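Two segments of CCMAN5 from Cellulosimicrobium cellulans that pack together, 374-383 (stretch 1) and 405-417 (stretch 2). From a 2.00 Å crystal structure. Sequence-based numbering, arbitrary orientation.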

# COMPACT_ATOMS: atom_id res chain seq x y z
N MET A 374 -6.67 2.53 12.70
CA MET A 374 -7.07 2.45 11.31
C MET A 374 -8.50 1.94 11.13
O MET A 374 -9.26 2.49 10.33
CB MET A 374 -6.08 1.57 10.55
CG MET A 374 -4.70 2.19 10.42
SD MET A 374 -3.60 1.09 9.53
CE MET A 374 -2.14 2.12 9.32
N VAL A 375 -8.87 0.89 11.86
CA VAL A 375 -10.20 0.33 11.75
C VAL A 375 -11.23 1.31 12.30
O VAL A 375 -12.28 1.51 11.69
CB VAL A 375 -10.32 -1.05 12.45
CG1 VAL A 375 -11.77 -1.57 12.35
CG2 VAL A 375 -9.32 -2.07 11.81
N GLN A 376 -10.92 1.93 13.44
CA GLN A 376 -11.78 2.95 14.01
C GLN A 376 -11.98 4.09 13.01
O GLN A 376 -13.09 4.62 12.88
CB GLN A 376 -11.22 3.50 15.33
CG GLN A 376 -12.11 4.60 16.01
CD GLN A 376 -13.49 4.10 16.46
OE1 GLN A 376 -13.69 3.79 17.64
NE2 GLN A 376 -14.45 4.07 15.53
N SER A 377 -10.91 4.44 12.31
CA SER A 377 -10.96 5.52 11.32
C SER A 377 -11.86 5.13 10.16
O SER A 377 -12.66 5.95 9.67
CB SER A 377 -9.55 5.84 10.82
OG SER A 377 -8.72 6.23 11.90
N LEU A 378 -11.73 3.87 9.73
CA LEU A 378 -12.55 3.34 8.63
C LEU A 378 -14.03 3.39 9.01
O LEU A 378 -14.88 3.75 8.19
CB LEU A 378 -12.12 1.91 8.29
CG LEU A 378 -12.78 1.17 7.12
CD1 LEU A 378 -12.78 2.01 5.84
CD2 LEU A 378 -12.04 -0.17 6.92
N VAL A 379 -14.31 3.05 10.27
CA VAL A 379 -15.66 3.16 10.84
C VAL A 379 -16.19 4.61 10.82
O VAL A 379 -17.32 4.83 10.38
CB VAL A 379 -15.75 2.53 12.26
CG1 VAL A 379 -17.07 2.87 12.92
CG2 VAL A 379 -15.59 1.01 12.16
N TYR A 380 -15.37 5.58 11.23
CA TYR A 380 -15.77 6.99 11.20
C TYR A 380 -16.05 7.50 9.80
O TYR A 380 -16.95 8.31 9.60
CB TYR A 380 -14.70 7.89 11.81
CG TYR A 380 -14.88 8.18 13.26
CD1 TYR A 380 -15.24 7.18 14.15
CD2 TYR A 380 -14.69 9.48 13.76
CE1 TYR A 380 -15.41 7.44 15.50
CE2 TYR A 380 -14.86 9.75 15.12
CZ TYR A 380 -15.22 8.72 15.97
OH TYR A 380 -15.38 8.94 17.30
N LEU A 381 -15.26 7.01 8.85
CA LEU A 381 -15.38 7.41 7.45
C LEU A 381 -16.74 7.03 6.87
O LEU A 381 -17.38 7.85 6.20
CB LEU A 381 -14.24 6.84 6.60
CG LEU A 381 -14.29 7.25 5.12
CD1 LEU A 381 -14.06 8.75 4.99
CD2 LEU A 381 -13.28 6.49 4.28
N PHE A 382 -17.17 5.80 7.13
CA PHE A 382 -18.50 5.33 6.70
C PHE A 382 -19.63 5.94 7.54
O PHE A 382 -20.71 6.22 7.03
CB PHE A 382 -18.58 3.80 6.66
CG PHE A 382 -18.04 3.21 5.36
CD1 PHE A 382 -18.86 3.10 4.25
CD2 PHE A 382 -16.70 2.86 5.24
CE1 PHE A 382 -18.36 2.60 3.03
CE2 PHE A 382 -16.20 2.35 4.04
CZ PHE A 382 -17.04 2.24 2.93
N ALA A 383 -19.36 6.16 8.82
CA ALA A 383 -20.33 6.79 9.71
C ALA A 383 -20.61 8.22 9.23
O ALA A 383 -21.77 8.69 9.28
CB ALA A 383 -19.82 6.78 11.13
N ARG A 405 -9.97 3.95 -3.29
CA ARG A 405 -11.19 3.14 -3.42
C ARG A 405 -11.45 2.36 -2.12
O ARG A 405 -10.54 2.18 -1.31
CB ARG A 405 -11.10 2.21 -4.64
CG ARG A 405 -10.00 1.14 -4.56
CD ARG A 405 -9.82 0.38 -5.87
NE ARG A 405 -11.05 -0.18 -6.43
CZ ARG A 405 -11.13 -0.85 -7.57
NH1 ARG A 405 -10.05 -1.10 -8.27
NH2 ARG A 405 -12.30 -1.32 -7.99
N TRP A 406 -12.69 1.90 -1.93
CA TRP A 406 -13.13 1.47 -0.60
C TRP A 406 -13.76 0.09 -0.53
O TRP A 406 -14.18 -0.34 0.53
CB TRP A 406 -14.09 2.52 -0.00
CG TRP A 406 -13.53 3.92 -0.03
CD1 TRP A 406 -12.73 4.51 0.92
CD2 TRP A 406 -13.70 4.90 -1.07
NE1 TRP A 406 -12.41 5.80 0.54
CE2 TRP A 406 -12.99 6.06 -0.67
CE3 TRP A 406 -14.39 4.90 -2.29
CZ2 TRP A 406 -12.95 7.21 -1.46
CZ3 TRP A 406 -14.35 6.05 -3.08
CH2 TRP A 406 -13.62 7.18 -2.67
N GLU A 407 -13.83 -0.61 -1.65
CA GLU A 407 -14.40 -1.96 -1.66
C GLU A 407 -13.65 -2.86 -0.68
O GLU A 407 -12.45 -2.70 -0.50
CB GLU A 407 -14.36 -2.60 -3.06
CG GLU A 407 -15.10 -1.84 -4.15
CD GLU A 407 -14.19 -0.96 -5.00
OE1 GLU A 407 -13.11 -0.54 -4.53
OE2 GLU A 407 -14.57 -0.68 -6.15
N ARG A 408 -14.36 -3.83 -0.10
CA ARG A 408 -13.81 -4.79 0.87
C ARG A 408 -13.65 -4.21 2.27
O ARG A 408 -13.20 -4.91 3.18
CB ARG A 408 -12.48 -5.43 0.42
CG ARG A 408 -12.42 -6.05 -0.99
CD ARG A 408 -13.39 -7.20 -1.22
NE ARG A 408 -14.67 -6.74 -1.75
CZ ARG A 408 -14.93 -6.47 -3.03
NH1 ARG A 408 -13.98 -6.60 -3.95
NH2 ARG A 408 -16.14 -6.05 -3.39
N SER A 409 -14.02 -2.93 2.46
CA SER A 409 -13.99 -2.33 3.82
C SER A 409 -14.74 -3.19 4.85
O SER A 409 -14.31 -3.27 5.99
CB SER A 409 -14.59 -0.92 3.82
OG SER A 409 -13.76 0.02 3.16
N SER A 410 -15.86 -3.81 4.45
CA SER A 410 -16.64 -4.65 5.38
C SER A 410 -15.81 -5.82 5.92
O SER A 410 -16.01 -6.27 7.06
CB SER A 410 -17.93 -5.18 4.74
OG SER A 410 -17.66 -6.20 3.76
N VAL A 411 -14.88 -6.29 5.10
CA VAL A 411 -14.01 -7.41 5.45
C VAL A 411 -12.99 -6.95 6.47
O VAL A 411 -12.72 -7.65 7.44
CB VAL A 411 -13.32 -7.99 4.19
CG1 VAL A 411 -12.31 -9.10 4.55
CG2 VAL A 411 -14.41 -8.53 3.20
N VAL A 412 -12.44 -5.75 6.25
CA VAL A 412 -11.44 -5.18 7.14
C VAL A 412 -12.02 -4.90 8.54
O VAL A 412 -11.37 -5.18 9.57
CB VAL A 412 -10.83 -3.87 6.55
CG1 VAL A 412 -9.79 -3.28 7.49
CG2 VAL A 412 -10.23 -4.13 5.14
N VAL A 413 -13.23 -4.34 8.58
CA VAL A 413 -13.90 -4.08 9.87
C VAL A 413 -14.14 -5.42 10.58
O VAL A 413 -13.88 -5.56 11.78
CB VAL A 413 -15.25 -3.30 9.70
CG1 VAL A 413 -15.94 -3.13 11.07
CG2 VAL A 413 -15.02 -1.93 9.09
N ALA A 414 -14.63 -6.39 9.82
CA ALA A 414 -14.88 -7.74 10.33
C ALA A 414 -13.61 -8.40 10.85
O ALA A 414 -13.67 -9.21 11.77
CB ALA A 414 -15.52 -8.59 9.25
N ASP A 415 -12.47 -8.05 10.25
CA ASP A 415 -11.16 -8.56 10.65
C ASP A 415 -10.86 -8.19 12.10
O ASP A 415 -10.42 -9.03 12.88
CB ASP A 415 -10.06 -8.02 9.72
CG ASP A 415 -8.74 -8.75 9.88
OD1 ASP A 415 -8.55 -9.80 9.21
OD2 ASP A 415 -7.89 -8.29 10.66
N ALA A 416 -11.09 -6.92 12.45
CA ALA A 416 -10.91 -6.45 13.84
C ALA A 416 -11.92 -7.08 14.79
O ALA A 416 -11.58 -7.51 15.90
CB ALA A 416 -10.98 -4.94 13.91
N ILE A 417 -13.18 -7.17 14.37
CA ILE A 417 -14.18 -7.82 15.21
C ILE A 417 -13.83 -9.29 15.45
O ILE A 417 -13.83 -9.74 16.58
CB ILE A 417 -15.62 -7.67 14.65
CG1 ILE A 417 -16.01 -6.18 14.56
CG2 ILE A 417 -16.61 -8.45 15.53
CD1 ILE A 417 -17.28 -5.88 13.73

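The contact is apolar in character: no hydrogen bond crosses between the stretches, and the evidence for packing lies in side-chain distances and rotamers. Stretch 1 is helical throughout, while in stretch 2 a type II turn, Trp406 to Ser409, leads into the helix, whose first residue is Ser409. The two helix axes approach to 9.8 Å and run at 134° to each other, and together the stretches bury 416 Å².

The closest backbone approach in the register is Val375 CA to Val413 CA, 6.1 Å, and small side chains accompany it. Val375 points its CA-to-CB bond toward stretch 2, and with chi1 at 178° (t) it sets CG1 3.8 Å from Ala416 CB, the single methyl of that side chain, and 4.1 Å from Val413 CA. CG2 of the same valine approaches the Val412 O atom at 4.3 Å.

One turn on, Leu378 is t at chi1 and p at chi2 (51°), a conformation in which both of its methyl groups reach stretch 2. CD1 makes the closest approach to Ser409 OG, at 3.5 Å, while CD2 lies 4.1 Å from Ser409 OG and also packs on Val412 CG1 at 3.9 Å and Val413 CG2 at 4.1 Å. Both valines are t at chi1, but the CA-to-CB bond of Val412 points toward stretch 1 and that of Val413 sideways. Val413 CG2 also reaches Val379 CG2 at 4.3 Å, a looser contact between two side chains that both leave their helices sideways.

Ser409 is polar in an otherwise apolar setting, and its conformation is accounted for locally. With chi1 at -70° (m), its OG donates a 2.7 Å hydrogen bond to Trp406 O, the carbonyl that also accepts a 3.2 Å bond from Ser409 N. The hydroxyl is thus tied back across the turn, and its contacts with stretch 1 are packing contacts: besides Leu378, Phe382 CE2 lies 3.5 Å from Ser409 OG, which sits at the ring edge, near the ring plane.

Phe382 starts sideways, yet chi1 of -84° (m) and chi2 of -85° bring the end of its ring nearer to stretch 2, where CZ is 4.2 Å from Trp406 CB. Trp406, m at chi1 with chi2 at -87°, presents its indole to Leu381, whose CD2 lies 3.9 Å from both NE1 and CD1; the approach is oblique to the ring. Leu381 shares the t, p combination of Leu378. Just outside the contact, Arg405 NE forms a salt bridge with Glu407 OE1 at 2.8 Å, while the CA-to-CB bond of Glu407 points away from stretch 1.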